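Side-chain contacts in AvrA (Salmonella typhimurium, PDB 6BE0), which probably transfers acetyl groups from acetyl-CoA to serine and threonine residues of proteins, as a YopJ-family effector that binds inositol hexakisphosphate and coenzyme A: residues Ala153-Thr158 against Phe172-Leu177; Phe114-Gly119 against Val139-Pro144; Lys102-Glu107 against Val128-Met133. All coordinates share one frame; numbering follows the deposited sequence.

In the fold
All three contacts belong to one mixed sheet, with strand order 88-91, 111-117, 125-133, 136-143, 170-176. Contacts 1 and 3 lay helices 151-164 and 94-106 on it, while contact 2 joins side chains of strands 111-117 and 136-143. Contacts 1 and 2 have centres about 9 Å apart and touch where strands 136-143 and 170-176 pair; contact 2 lies about 14 Å from contact 3, centre to centre, and meets it through strand 125-133. Contacts 1 and 3 are about 17 Å apart between centres. Along the chain, the segments of contacts 3 and 2 alternate before contact 1 opens, so two helices, separated in sequence by three of the strands, both pack on this sheet of the acetyltransferase core.

Contact 1 (Ala153-Thr158 against Phe172-Leu177); sequences ALALRT and FAMVEL
Thr158 and Phe172 meet at about a right angle, the threonine methyl CG2 lying 3.7 Å from CZ at the far end of the ring. The approach is oblique to the ring, and Thr158 CB backs up the methyl at 3.9 Å from the same CZ. One helical turn earlier, the carbonyl oxygen Ala155 O comes to 3.6 Å from Phe172 CE1, so the outer end of the ring touches both a methyl and a backbone oxygen of the helix. With CG anti to the backbone N (chi1 170°), Phe172 projects its ring from the strand onto these groups. Next to it, Ala155 CB packs on the sulfur of Met174, 3.7 Å from SD, where a small side chain lets the two backbones come close: Ala155 CA and Met174 CA are 6.1 Å apart. This is the helix-on-sheet layer of a beta-alpha-beta unit: strand 136-143, helix 151-164 and strand 170-176, with Ala153-Thr158 running roughly antiparallel to the strand portion Phe172-Glu176, at 151°. The methyl of Thr158 is positioned by its own hydroxyl, since OG1 donates to Leu154 O at 3.0 Å and fixes the rotation. That carbonyl also takes Thr158 N, from the opposite face of its plane. Further out, Phe172 also touches Leu162 and Leu141, and Met174 rests on Glu143 and Cys147.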
loop_
_atom_site.group_PDB
_atom_site.type_symbol
_atom_site.label_atom_id
_atom_site.label_comp_id
_atom_site.label_asym_id
_atom_site.label_seq_id
_atom_site.Cartn_x
_atom_site.Cartn_y
_atom_site.Cartn_z
ATOM N N ALA A 153 2.666 14.274 -13.409
ATOM C CA ALA A 153 2.964 13.583 -14.660
ATOM C C ALA A 153 2.567 12.112 -14.594
ATOM O O ALA A 153 1.890 11.604 -15.488
ATOM C CB ALA A 153 4.441 13.711 -14.993
ATOM N N LEU A 154 2.993 11.435 -13.533
ATOM C CA LEU A 154 2.725 10.010 -13.368
ATOM C C LEU A 154 1.228 9.728 -13.272
ATOM O O LEU A 154 0.744 8.721 -13.788
ATOM C CB LEU A 154 3.438 9.478 -12.123
ATOM C CG LEU A 154 4.970 9.518 -12.168
ATOM C CD1 LEU A 154 5.557 9.128 -10.819
ATOM C CD2 LEU A 154 5.507 8.609 -13.264
ATOM N N ALA A 155 0.501 10.619 -12.607
ATOM C CA ALA A 155 -0.943 10.486 -12.477
ATOM C C ALA A 155 -1.615 10.570 -13.843
ATOM O O ALA A 155 -2.512 9.786 -14.154
ATOM C CB ALA A 155 -1.494 11.555 -11.547
ATOM N N LEU A 156 -1.173 11.522 -14.659
ATOM C CA LEU A 156 -1.721 11.697 -16.000
ATOM C C LEU A 156 -1.341 10.530 -16.907
ATOM O O LEU A 156 -2.119 10.130 -17.773
ATOM C CB LEU A 156 -1.233 13.014 -16.606
ATOM C CG LEU A 156 -1.712 14.279 -15.889
ATOM C CD1 LEU A 156 -0.972 15.510 -16.399
ATOM C CD2 LEU A 156 -3.217 14.456 -16.051
ATOM N N ARG A 157 -0.145 9.984 -16.705
ATOM C CA ARG A 157 0.320 8.857 -17.504
ATOM C C ARG A 157 -0.559 7.639 -17.263
ATOM O O ARG A 157 -0.957 6.947 -18.202
ATOM C CB ARG A 157 1.774 8.518 -17.176
ATOM C CG ARG A 157 2.377 7.462 -18.092
ATOM C CD ARG A 157 3.746 7.011 -17.608
ATOM N NE ARG A 157 4.681 8.124 -17.477
ATOM C CZ ARG A 157 5.905 8.017 -16.969
ATOM N NH1 ARG A 157 6.349 6.841 -16.538
ATOM N NH2 ARG A 157 6.686 9.087 -16.889
ATOM N N THR A 158 -0.859 7.384 -15.993
ATOM C CA THR A 158 -1.647 6.224 -15.605
ATOM C C THR A 158 -3.111 6.414 -15.985
ATOM O O THR A 158 -3.773 5.469 -16.410
ATOM C CB THR A 158 -1.540 5.956 -14.091
ATOM O OG1 THR A 158 -0.160 5.896 -13.714
ATOM C CG2 THR A 158 -2.226 4.647 -13.718
ATOM N N PHE A 172 -10.729 7.613 -12.418
ATOM C CA PHE A 172 -9.423 7.316 -11.843
ATOM C C PHE A 172 -8.918 8.441 -10.944
ATOM O O PHE A 172 -9.150 9.623 -11.209
ATOM C CB PHE A 172 -8.405 7.047 -12.952
ATOM C CG PHE A 172 -6.986 6.957 -12.464
ATOM C CD1 PHE A 172 -6.140 8.050 -12.550
ATOM C CD2 PHE A 172 -6.501 5.783 -11.910
ATOM C CE1 PHE A 172 -4.836 7.971 -12.100
ATOM C CE2 PHE A 172 -5.199 5.700 -11.457
ATOM C CZ PHE A 172 -4.365 6.796 -11.552
ATOM N N ALA A 173 -8.221 8.057 -9.879
ATOM C CA ALA A 173 -7.608 9.009 -8.966
ATOM C C ALA A 173 -6.336 8.421 -8.370
ATOM O O ALA A 173 -6.245 7.217 -8.144
ATOM C CB ALA A 173 -8.582 9.395 -7.864
ATOM N N MET A 174 -5.352 9.280 -8.130
ATOM C CA MET A 174 -4.103 8.871 -7.505
ATOM C C MET A 174 -3.983 9.561 -6.153
ATOM O O MET A 174 -4.222 10.763 -6.042
ATOM C CB MET A 174 -2.919 9.210 -8.409
ATOM C CG MET A 174 -1.558 8.916 -7.807
ATOM S SD MET A 174 -0.245 9.152 -9.017
ATOM C CE MET A 174 1.043 9.849 -7.989
ATOM N N VAL A 175 -3.628 8.793 -5.129
ATOM C CA VAL A 175 -3.588 9.299 -3.762
ATOM C C VAL A 175 -2.181 9.228 -3.177
ATOM O O VAL A 175 -1.561 8.164 -3.133
ATOM C CB VAL A 175 -4.557 8.520 -2.850
ATOM C CG1 VAL A 175 -4.480 9.028 -1.413
ATOM C CG2 VAL A 175 -5.979 8.637 -3.375
ATOM N N GLU A 176 -1.690 10.378 -2.730
ATOM C CA GLU A 176 -0.417 10.467 -2.030
ATOM C C GLU A 176 -0.641 10.206 -0.547
ATOM O O GLU A 176 -1.531 10.800 0.059
ATOM C CB GLU A 176 0.216 11.845 -2.246
ATOM C CG GLU A 176 1.514 12.081 -1.487
ATOM C CD GLU A 176 1.925 13.541 -1.489
ATOM O OE1 GLU A 176 1.096 14.394 -1.104
ATOM O OE2 GLU A 176 3.075 13.836 -1.877
ATOM N N LEU A 177 0.163 9.318 0.031
ATOM C CA LEU A 177 0.058 8.998 1.451
ATOM C C LEU A 177 1.216 9.594 2.246
ATOM O O LEU A 177 1.018 10.109 3.348
ATOM C CB LEU A 177 0.004 7.481 1.654
ATOM C CG LEU A 177 -1.208 6.754 1.061
ATOM C CD1 LEU A 177 -1.159 5.274 1.411
ATOM C CD2 LEU A 177 -2.522 7.365 1.533
#

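Contact 2 (Phe114-Gly119 against Val139-Pro144); sequences FLVNMG and VILFEP
The carboxylate of Glu143, which faces Met118 across the contact, is held chiefly by His124, whose NE2 is hydrogen-bonded to OE1, while OE2 has a weak hydrogen bond with Ser126 OG. Met118 SD lies 3.9 Å from Glu143 OE2, a van der Waals neighbour beside the polar end. The glutamate chain bends at chi2 (-68°), which folds the carboxylate back toward the methionine instead of letting it run straight on from the strand. The same sulfur is 3.9 Å from Leu141 CD2, the two side chains reaching toward each other tip to tip, with Met118 CE slightly farther from that methyl at 4.2 Å. Strands 111-117 and 136-143 are not neighbours in the mixed sheet; strand 125-133 runs between them, and the side chains reach past it, Leu141 also touching Val128. A YopJ acetyltransferase shares its fold with clan CA peptidases, and a glutamate bonded to a histidine is consistent with the His-Glu pair of their catalytic triad. Val116 CG1 adds a looser contact, 4.4 Å from Leu141 CD1. Where strand 111-117 ends, an Asx turn sets the backbone around Met118: Asn117 OD1 accepts from Gly119 N at 3.3 Å, the donor lying above the carbonyl plane, and the same oxygen also takes the backbone N of His124.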
loop_
_atom_site.group_PDB
_atom_site.type_symbol
_atom_site.label_atom_id
_atom_site.label_comp_id
_atom_site.label_asym_id
_atom_site.label_seq_id
_atom_site.Cartn_x
_atom_site.Cartn_y
_atom_site.Cartn_z
ATOM N N PHE A 114 -4.967 -4.521 -6.711
ATOM C CA PHE A 114 -3.847 -4.844 -7.581
ATOM C C PHE A 114 -2.538 -4.337 -7.009
ATOM O O PHE A 114 -2.420 -3.156 -6.701
ATOM C CB PHE A 114 -4.057 -4.238 -8.967
ATOM C CG PHE A 114 -5.328 -4.672 -9.636
ATOM C CD1 PHE A 114 -6.493 -3.940 -9.480
ATOM C CD2 PHE A 114 -5.356 -5.807 -10.428
ATOM C CE1 PHE A 114 -7.663 -4.335 -10.098
ATOM C CE2 PHE A 114 -6.524 -6.208 -11.047
ATOM C CZ PHE A 114 -7.678 -5.470 -10.882
ATOM N N LEU A 115 -1.562 -5.229 -6.864
ATOM C CA LEU A 115 -0.181 -4.815 -6.657
ATOM C C LEU A 115 0.465 -4.675 -8.023
ATOM O O LEU A 115 0.578 -5.653 -8.764
ATOM C CB LEU A 115 0.596 -5.814 -5.798
ATOM C CG LEU A 115 0.154 -6.002 -4.347
ATOM C CD1 LEU A 115 1.205 -6.807 -3.603
ATOM C CD2 LEU A 115 -0.094 -4.673 -3.651
ATOM N N VAL A 116 0.881 -3.457 -8.353
ATOM C CA VAL A 116 1.419 -3.163 -9.674
ATOM C C VAL A 116 2.845 -2.633 -9.592
ATOM O O VAL A 116 3.120 -1.660 -8.893
ATOM C CB VAL A 116 0.530 -2.142 -10.429
ATOM C CG1 VAL A 116 0.268 -0.898 -9.578
ATOM C CG2 VAL A 116 1.149 -1.772 -11.778
ATOM N N ASN A 117 3.750 -3.293 -10.308
ATOM C CA ASN A 117 5.092 -2.770 -10.506
ATOM C C ASN A 117 5.070 -1.761 -11.644
ATOM O O ASN A 117 4.970 -2.132 -12.813
ATOM C CB ASN A 117 6.088 -3.889 -10.806
ATOM C CG ASN A 117 7.517 -3.383 -10.903
ATOM O OD1 ASN A 117 7.806 -2.236 -10.559
ATOM N ND2 ASN A 117 8.419 -4.240 -11.364
ATOM N N MET A 118 5.158 -0.482 -11.296
ATOM C CA MET A 118 5.005 0.588 -12.272
ATOM C C MET A 118 6.311 0.848 -13.009
ATOM O O MET A 118 6.311 1.368 -14.123
ATOM C CB MET A 118 4.523 1.867 -11.585
ATOM C CG MET A 118 3.475 1.631 -10.503
ATOM S SD MET A 118 2.160 2.859 -10.509
ATOM C CE MET A 118 1.035 2.106 -11.666
ATOM N N GLY A 119 7.424 0.482 -12.385
ATOM C CA GLY A 119 8.733 0.699 -12.973
ATOM C C GLY A 119 9.038 -0.265 -14.103
ATOM O O GLY A 119 8.448 -1.342 -14.189
ATOM N N VAL A 139 -11.322 3.569 -9.726
ATOM C CA VAL A 139 -9.963 3.051 -9.655
ATOM C C VAL A 139 -9.084 4.061 -8.931
ATOM O O VAL A 139 -8.909 5.181 -9.404
ATOM C CB VAL A 139 -9.389 2.768 -11.060
ATOM C CG1 VAL A 139 -7.981 2.196 -10.969
ATOM C CG2 VAL A 139 -10.303 1.820 -11.823
ATOM N N ILE A 140 -8.537 3.666 -7.786
ATOM C CA ILE A 140 -7.695 4.559 -6.998
ATOM C C ILE A 140 -6.315 3.960 -6.770
ATOM O O ILE A 140 -6.177 2.901 -6.159
ATOM C CB ILE A 140 -8.338 4.890 -5.639
ATOM C CG1 ILE A 140 -9.713 5.529 -5.860
ATOM C CG2 ILE A 140 -7.435 5.831 -4.838
ATOM C CD1 ILE A 140 -10.489 5.810 -4.588
ATOM N N LEU A 141 -5.298 4.659 -7.266
ATOM C CA LEU A 141 -3.910 4.257 -7.093
ATOM C C LEU A 141 -3.339 4.902 -5.837
ATOM O O LEU A 141 -3.317 6.126 -5.719
ATOM C CB LEU A 141 -3.083 4.654 -8.321
ATOM C CG LEU A 141 -1.568 4.436 -8.255
ATOM C CD1 LEU A 141 -1.223 2.960 -8.182
ATOM C CD2 LEU A 141 -0.895 5.087 -9.453
ATOM N N PHE A 142 -2.886 4.077 -4.899
ATOM C CA PHE A 142 -2.297 4.577 -3.663
ATOM C C PHE A 142 -0.778 4.489 -3.713
ATOM O O PHE A 142 -0.214 3.416 -3.927
ATOM C CB PHE A 142 -2.827 3.800 -2.456
ATOM C CG PHE A 142 -4.292 4.009 -2.199
ATOM C CD1 PHE A 142 -5.238 3.190 -2.792
ATOM C CD2 PHE A 142 -4.722 5.024 -1.365
ATOM C CE1 PHE A 142 -6.585 3.381 -2.557
ATOM C CE2 PHE A 142 -6.070 5.219 -1.126
ATOM C CZ PHE A 142 -7.000 4.397 -1.722
ATOM N N GLU A 143 -0.130 5.635 -3.526
ATOM C CA GLU A 143 1.320 5.705 -3.426
ATOM C C GLU A 143 1.709 5.851 -1.957
ATOM O O GLU A 143 1.373 6.858 -1.333
ATOM C CB GLU A 143 1.861 6.879 -4.243
ATOM C CG GLU A 143 1.729 6.709 -5.751
ATOM C CD GLU A 143 2.622 5.611 -6.306
ATOM O OE1 GLU A 143 3.512 5.132 -5.573
ATOM O OE2 GLU A 143 2.432 5.228 -7.480
ATOM N N PRO A 144 2.396 4.842 -1.390
ATOM C CA PRO A 144 2.774 4.955 0.023
ATOM C C PRO A 144 3.711 6.130 0.305
ATOM O O PRO A 144 3.649 6.709 1.389
ATOM C CB PRO A 144 3.475 3.622 0.307
ATOM C CG PRO A 144 2.935 2.684 -0.712
ATOM C CD PRO A 144 2.722 3.514 -1.938
#

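Contact 3 (Lys102-Glu107 against Val128-Met133); sequences KETRME and VDFRVM
Thr104 CA sits 8.9 Å from Phe130 CA, and Arg105 CA closes to 7.9 Å from Val132 CA, so helix 94-106 lies over strand 125-133 at a spacing that the Phe130 ring bridges. A chi1 of 173° points CG away from its own backbone N and carries the ring across to the helix, which it reaches with its outer end. There Thr104 CG2 comes obliquely to 3.7 Å from Phe130 CE2, the two side chains sliding past each other in opposite directions. Phe130 CZ meets the next residue instead, lying 4.0 Å from Arg105 N and 4.1 Å from Arg105 CB, so backbone and side-chain root together meet the ring tip. Helix 94-106 packs here on a central strand of the mixed sheet, toward the end away from the ligand sites, and Phe114 and Thr137 from the two neighbouring strands also touch the ring. The hydroxyl of Thr104 is hydrogen-bonded to Ser100 O one turn back in the helix, which is consistent with the methyl being kept turned to Phe130. Beyond its CB, Arg105 runs extended and its end leads away from strand 125-133, the side chain touching Thr137 and Pro168.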
loop_
_atom_site.group_PDB
_atom_site.type_symbol
_atom_site.label_atom_id
_atom_site.label_comp_id
_atom_site.label_asym_id
_atom_site.label_seq_id
_atom_site.Cartn_x
_atom_site.Cartn_y
_atom_site.Cartn_z
ATOM N N LYS A 102 -9.735 -4.031 -16.877
ATOM C CA LYS A 102 -10.767 -4.285 -17.874
ATOM C C LYS A 102 -11.359 -5.679 -17.687
ATOM O O LYS A 102 -12.574 -5.846 -17.710
ATOM C CB LYS A 102 -10.205 -4.140 -19.290
ATOM C CG LYS A 102 -11.276 -4.084 -20.371
ATOM C CD LYS A 102 -10.674 -3.911 -21.753
ATOM C CE LYS A 102 -11.760 -3.870 -22.829
ATOM N NZ LYS A 102 -12.413 -2.525 -22.976
ATOM N N GLU A 103 -10.495 -6.674 -17.500
ATOM C CA GLU A 103 -10.945 -8.049 -17.298
ATOM C C GLU A 103 -11.849 -8.159 -16.081
ATOM O O GLU A 103 -12.926 -8.751 -16.145
ATOM C CB GLU A 103 -9.753 -8.999 -17.129
ATOM C CG GLU A 103 -9.494 -9.913 -18.316
ATOM C CD GLU A 103 -10.709 -10.739 -18.694
ATOM O OE1 GLU A 103 -11.283 -10.489 -19.776
ATOM O OE2 GLU A 103 -11.091 -11.633 -17.912
ATOM N N THR A 104 -11.401 -7.583 -14.971
ATOM C CA THR A 104 -12.113 -7.685 -13.703
ATOM C C THR A 104 -13.513 -7.085 -13.810
ATOM O O THR A 104 -14.475 -7.633 -13.270
ATOM C CB THR A 104 -11.328 -6.986 -12.577
ATOM O OG1 THR A 104 -10.039 -7.597 -12.449
ATOM C CG2 THR A 104 -12.061 -7.089 -11.250
ATOM N N ARG A 105 -13.622 -5.963 -14.511
ATOM C CA ARG A 105 -14.918 -5.335 -14.741
ATOM C C ARG A 105 -15.806 -6.235 -15.597
ATOM O O ARG A 105 -16.997 -6.383 -15.327
ATOM C CB ARG A 105 -14.746 -3.974 -15.422
ATOM C CG ARG A 105 -16.044 -3.194 -15.580
ATOM C CD ARG A 105 -15.885 -2.014 -16.529
ATOM N NE ARG A 105 -17.180 -1.505 -16.975
ATOM C CZ ARG A 105 -17.886 -2.020 -17.979
ATOM N NH1 ARG A 105 -17.426 -3.067 -18.658
ATOM N NH2 ARG A 105 -19.055 -1.490 -18.309
ATOM N N MET A 106 -15.214 -6.830 -16.629
ATOM C CA MET A 106 -15.944 -7.687 -17.558
ATOM C C MET A 106 -16.538 -8.909 -16.867
ATOM O O MET A 106 -17.635 -9.350 -17.208
ATOM C CB MET A 106 -15.023 -8.144 -18.690
ATOM C CG MET A 106 -14.691 -7.060 -19.697
ATOM S SD MET A 106 -16.041 -6.724 -20.838
ATOM C CE MET A 106 -16.026 -8.215 -21.831
ATOM N N GLU A 107 -15.811 -9.451 -15.896
ATOM C CA GLU A 107 -16.225 -10.679 -15.228
ATOM C C GLU A 107 -17.294 -10.435 -14.168
ATOM O O GLU A 107 -17.807 -11.379 -13.570
ATOM C CB GLU A 107 -15.015 -11.364 -14.596
ATOM C CG GLU A 107 -14.001 -11.864 -15.611
ATOM C CD GLU A 107 -12.866 -12.635 -14.971
ATOM O OE1 GLU A 107 -12.900 -12.836 -13.739
ATOM O OE2 GLU A 107 -11.938 -13.042 -15.701
ATOM N N VAL A 128 -3.527 -0.622 -6.008
ATOM C CA VAL A 128 -4.708 -0.009 -6.606
ATOM C C VAL A 128 -5.963 -0.634 -6.017
ATOM O O VAL A 128 -6.054 -1.855 -5.920
ATOM C CB VAL A 128 -4.728 -0.184 -8.140
ATOM C CG1 VAL A 128 -6.003 0.407 -8.741
ATOM C CG2 VAL A 128 -3.499 0.448 -8.768
ATOM N N ASP A 129 -6.924 0.198 -5.625
ATOM C CA ASP A 129 -8.215 -0.300 -5.163
ATOM C C ASP A 129 -9.259 -0.136 -6.261
ATOM O O ASP A 129 -9.397 0.939 -6.847
ATOM C CB ASP A 129 -8.666 0.423 -3.894
ATOM C CG ASP A 129 -9.781 -0.316 -3.166
ATOM O OD1 ASP A 129 -9.856 -1.559 -3.279
ATOM O OD2 ASP A 129 -10.579 0.345 -2.473
ATOM N N PHE A 130 -9.985 -1.218 -6.521
ATOM C CA PHE A 130 -10.973 -1.278 -7.594
ATOM C C PHE A 130 -12.361 -1.519 -7.006
ATOM O O PHE A 130 -12.560 -2.447 -6.224
ATOM C CB PHE A 130 -10.594 -2.383 -8.589
ATOM C CG PHE A 130 -11.628 -2.642 -9.646
ATOM C CD1 PHE A 130 -11.559 -2.006 -10.875
ATOM C CD2 PHE A 130 -12.657 -3.539 -9.418
ATOM C CE1 PHE A 130 -12.506 -2.254 -11.851
ATOM C CE2 PHE A 130 -13.606 -3.789 -10.388
ATOM C CZ PHE A 130 -13.531 -3.146 -11.607
ATOM N N ARG A 131 -13.315 -0.676 -7.385
ATOM C CA ARG A 131 -14.660 -0.727 -6.818
ATOM C C ARG A 131 -15.695 -0.242 -7.829
ATOM O O ARG A 131 -15.623 0.898 -8.291
ATOM C CB ARG A 131 -14.723 0.129 -5.545
ATOM C CG ARG A 131 -16.066 0.124 -4.813
ATOM C CD ARG A 131 -16.142 -0.982 -3.770
ATOM N NE ARG A 131 -15.182 -0.793 -2.682
ATOM C CZ ARG A 131 -15.429 -0.126 -1.556
ATOM N NH1 ARG A 131 -16.613 0.435 -1.344
ATOM N NH2 ARG A 131 -14.485 -0.018 -0.632
ATOM N N VAL A 132 -16.651 -1.101 -8.182
ATOM C CA VAL A 132 -17.776 -0.662 -9.004
ATOM C C VAL A 132 -18.898 -0.281 -8.049
ATOM O O VAL A 132 -19.192 -0.992 -7.087
ATOM C CB VAL A 132 -18.257 -1.730 -10.034
ATOM C CG1 VAL A 132 -17.074 -2.416 -10.710
ATOM C CG2 VAL A 132 -19.177 -2.758 -9.402
ATOM N N MET A 133 -19.504 0.864 -8.321
ATOM C CA MET A 133 -20.466 1.471 -7.420
ATOM C C MET A 133 -21.548 2.097 -8.280
ATOM O O MET A 133 -21.246 2.879 -9.182
ATOM C CB MET A 133 -19.775 2.504 -6.533
ATOM C CG MET A 133 -20.573 2.966 -5.333
ATOM S SD MET A 133 -19.558 3.952 -4.213
ATOM C CE MET A 133 -18.576 2.671 -3.434
#